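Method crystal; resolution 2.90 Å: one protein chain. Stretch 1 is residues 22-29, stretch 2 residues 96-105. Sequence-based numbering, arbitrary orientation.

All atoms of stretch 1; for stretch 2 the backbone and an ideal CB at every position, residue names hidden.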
# COMPACT_ATOMS: atom_id res chain seq x y z
N VAL A 22 -7.65 29.62 -26.64
CA VAL A 22 -9.06 29.96 -26.46
C VAL A 22 -9.98 28.72 -26.36
O VAL A 22 -10.78 28.61 -25.42
CB VAL A 22 -9.55 30.88 -27.60
CG1 VAL A 22 -11.04 31.22 -27.44
CG2 VAL A 22 -8.70 32.14 -27.65
N SER A 23 -9.89 27.82 -27.33
CA SER A 23 -10.64 26.58 -27.25
C SER A 23 -10.39 25.91 -25.92
O SER A 23 -11.31 25.39 -25.28
CB SER A 23 -10.29 25.62 -28.39
OG SER A 23 -11.12 25.78 -29.52
N GLY A 24 -9.13 25.92 -25.49
CA GLY A 24 -8.76 25.26 -24.25
C GLY A 24 -9.61 25.82 -23.12
O GLY A 24 -10.36 25.11 -22.46
N PHE A 25 -9.52 27.14 -22.97
CA PHE A 25 -10.20 27.86 -21.92
C PHE A 25 -11.69 27.52 -21.85
O PHE A 25 -12.22 27.14 -20.80
CB PHE A 25 -10.00 29.36 -22.13
CG PHE A 25 -10.71 30.21 -21.14
CD1 PHE A 25 -10.15 30.45 -19.90
CD2 PHE A 25 -11.95 30.77 -21.44
CE1 PHE A 25 -10.81 31.23 -18.97
CE2 PHE A 25 -12.61 31.55 -20.52
CZ PHE A 25 -12.04 31.78 -19.28
N PHE A 26 -12.37 27.66 -22.97
CA PHE A 26 -13.79 27.39 -22.98
C PHE A 26 -14.06 25.94 -22.64
O PHE A 26 -15.02 25.63 -21.94
CB PHE A 26 -14.39 27.77 -24.33
CG PHE A 26 -14.83 29.19 -24.39
CD1 PHE A 26 -16.11 29.56 -23.99
CD2 PHE A 26 -13.94 30.18 -24.79
CE1 PHE A 26 -16.50 30.88 -24.03
CE2 PHE A 26 -14.32 31.50 -24.82
CZ PHE A 26 -15.60 31.86 -24.45
N GLY A 27 -13.20 25.06 -23.13
CA GLY A 27 -13.36 23.63 -22.89
C GLY A 27 -13.28 23.26 -21.42
O GLY A 27 -13.89 22.29 -20.95
N PHE A 28 -12.49 24.03 -20.68
CA PHE A 28 -12.38 23.81 -19.26
C PHE A 28 -13.56 24.47 -18.52
O PHE A 28 -14.14 23.85 -17.63
CB PHE A 28 -11.01 24.29 -18.77
CG PHE A 28 -9.96 23.20 -18.79
CD1 PHE A 28 -9.27 22.91 -19.97
CD2 PHE A 28 -9.67 22.48 -17.65
CE1 PHE A 28 -8.31 21.89 -20.02
CE2 PHE A 28 -8.69 21.46 -17.69
CZ PHE A 28 -8.02 21.17 -18.88
N VAL A 29 -13.94 25.68 -18.92
CA VAL A 29 -15.11 26.31 -18.32
C VAL A 29 -16.28 25.33 -18.35
O VAL A 29 -17.16 25.36 -17.49
CB VAL A 29 -15.46 27.62 -19.02
CG1 VAL A 29 -16.78 28.15 -18.51
CG2 VAL A 29 -14.36 28.65 -18.79
N UNK A 96 -14.02 23.23 -31.89
CA UNK A 96 -12.73 22.98 -31.31
C UNK A 96 -12.90 22.85 -29.78
O UNK A 96 -12.25 22.02 -29.13
CB UNK A 96 -11.75 24.09 -31.68
N UNK A 97 -13.81 23.63 -29.20
CA UNK A 97 -14.12 23.43 -27.78
C UNK A 97 -15.11 22.30 -27.54
O UNK A 97 -15.08 21.65 -26.50
CB UNK A 97 -14.68 24.72 -27.18
N UNK A 98 -16.01 22.08 -28.47
CA UNK A 98 -16.92 20.97 -28.28
C UNK A 98 -16.08 19.70 -28.31
O UNK A 98 -16.43 18.69 -27.71
CB UNK A 98 -18.02 20.95 -29.34
N UNK A 99 -14.95 19.77 -29.01
CA UNK A 99 -14.09 18.61 -29.18
C UNK A 99 -13.19 18.38 -27.98
O UNK A 99 -12.68 17.27 -27.78
CB UNK A 99 -13.24 18.77 -30.44
N UNK A 100 -12.97 19.45 -27.23
CA UNK A 100 -12.19 19.47 -26.00
C UNK A 100 -12.92 19.11 -24.71
O UNK A 100 -12.27 18.66 -23.77
CB UNK A 100 -11.59 20.87 -25.83
N UNK A 101 -14.23 19.35 -24.62
CA UNK A 101 -14.92 19.16 -23.33
C UNK A 101 -14.87 17.72 -22.80
O UNK A 101 -14.52 17.48 -21.64
CB UNK A 101 -16.38 19.59 -23.47
N UNK A 102 -15.22 16.75 -23.66
CA UNK A 102 -15.12 15.35 -23.23
C UNK A 102 -13.71 14.94 -22.76
O UNK A 102 -13.62 14.41 -21.67
CB UNK A 102 -15.55 14.44 -24.38
N UNK A 103 -12.64 15.23 -23.52
CA UNK A 103 -11.28 15.02 -22.99
C UNK A 103 -11.14 15.59 -21.62
O UNK A 103 -10.64 14.93 -20.70
CB UNK A 103 -10.23 15.64 -23.91
N UNK A 104 -11.53 16.85 -21.48
CA UNK A 104 -11.24 17.55 -20.26
C UNK A 104 -12.04 16.93 -19.09
O UNK A 104 -11.44 16.53 -18.08
CB UNK A 104 -11.56 19.04 -20.42
N UNK A 105 -13.36 16.81 -19.23
CA UNK A 105 -14.17 16.30 -18.12
C UNK A 105 -13.71 14.92 -17.65
O UNK A 105 -13.53 14.69 -16.45
CB UNK A 105 -15.64 16.24 -18.53

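The two helices cross at -52°, with axes approaching to 8.0 Å, so side chains at the crossing have little depth to fill. Ser23 and Gly27 lie nearest, one helical turn apart.

At position 96 the CA-to-CB bond points toward stretch 1 near Ser23, and the ideal CB falls 2.8 Å from Ser23 OG; that short distance is a flaw of the model and decides nothing. Leucine, alanine or another apolar side chain could serve. The residue is Leu96, with its CB modelled 2.9 Å from Ser23 OG, too close to be read as a contact.

At position 97 the CA lies 4.7 Å from the CA of Ser23, and the CB points toward stretch 1, 3.9 Å from Ser23 O and 4.2 Å from Phe26 CB. A small or beta-branched side chain suits this space: alanine, serine, threonine or valine. It is Thr97, with chi1 at 74° (p). Its CG2 packs 3.3 Å from Ser23 CA and 3.6 Å from Phe26 CB, while OG1 hydrogen-bonds just outside the stretches.

Position 98 points away, leaving its choice open to many residues; it is Val98. Position 99 has no stretch 1 atom within 5.5 Å of its ideal CB and a helical phi/psi of -81/-23, which does not demand glycine, yet Gly99 is found.

Position 100 points toward Gly27, its ideal CB 4.4 Å from Gly27 CA. Alanine, glycine or serine would suit the close approach, and Ala100 places its methyl on that backbone.

Position 101 is close for a different reason: its CA is 4.8 Å from the CA of Gly27, but its CB points sideways, 4.5 Å from Gly27 O. Several side chains could leave along that direction. Ala101 is the residue, with its CA 4.1 Å from Gly27 O.

At positions 102 and 103 the backbone N atoms lack bonds to the preceding turn, marking a kink. With phi near -57° and a CB pointing away, 102 admits proline, and Pro102 is present. Position 103 is out of reach of stretch 1, so its side chain, Phe103, is unconstrained by it.

Position 104 points toward stretch 1, with its ideal CB 4.0 Å from Gly27 O and 4.3 Å from Phe28 CE1. A glycine backbone beside an aromatic ring invites an apolar side chain such as leucine, isoleucine, valine or methionine. Ile104 (chi1 m, chi2 t) sets CD1 3.3 Å from Gly27 C and 3.1 Å from Phe28 CD1, while CG2 makes a CH-pi contact 3.6 Å from the Phe28 ring centroid.

Position 105 points sideways beyond contact; Ala105 fills it.

Stretch 2 (96-105) LTVGAAPFIA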
# COMPACT_ATOMS: atom_id res chain seq x y z
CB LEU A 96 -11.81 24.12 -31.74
CG LEU A 96 -10.34 23.84 -31.99
CD1 LEU A 96 -10.21 22.73 -33.01
CD2 LEU A 96 -9.62 25.11 -32.46
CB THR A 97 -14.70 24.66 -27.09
OG1 THR A 97 -16.05 24.83 -27.53
CG2 THR A 97 -13.88 25.90 -27.38
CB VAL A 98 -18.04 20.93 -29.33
CG1 VAL A 98 -18.85 19.65 -29.19
CG2 VAL A 98 -18.94 22.15 -29.19
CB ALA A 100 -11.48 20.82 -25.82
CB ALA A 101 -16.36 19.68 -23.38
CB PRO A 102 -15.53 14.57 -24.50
CG PRO A 102 -15.50 15.58 -25.63
CD PRO A 102 -15.82 16.89 -24.99
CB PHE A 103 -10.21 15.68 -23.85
CG PHE A 103 -10.07 15.06 -25.18
CD1 PHE A 103 -9.28 13.92 -25.33
CD2 PHE A 103 -10.74 15.58 -26.27
CE1 PHE A 103 -9.14 13.30 -26.57
CE2 PHE A 103 -10.62 14.97 -27.52
CZ PHE A 103 -9.81 13.82 -27.67
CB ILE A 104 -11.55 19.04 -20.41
CG1 ILE A 104 -10.49 19.67 -21.31
CG2 ILE A 104 -11.64 19.69 -19.03
CD1 ILE A 104 -10.82 21.04 -21.83
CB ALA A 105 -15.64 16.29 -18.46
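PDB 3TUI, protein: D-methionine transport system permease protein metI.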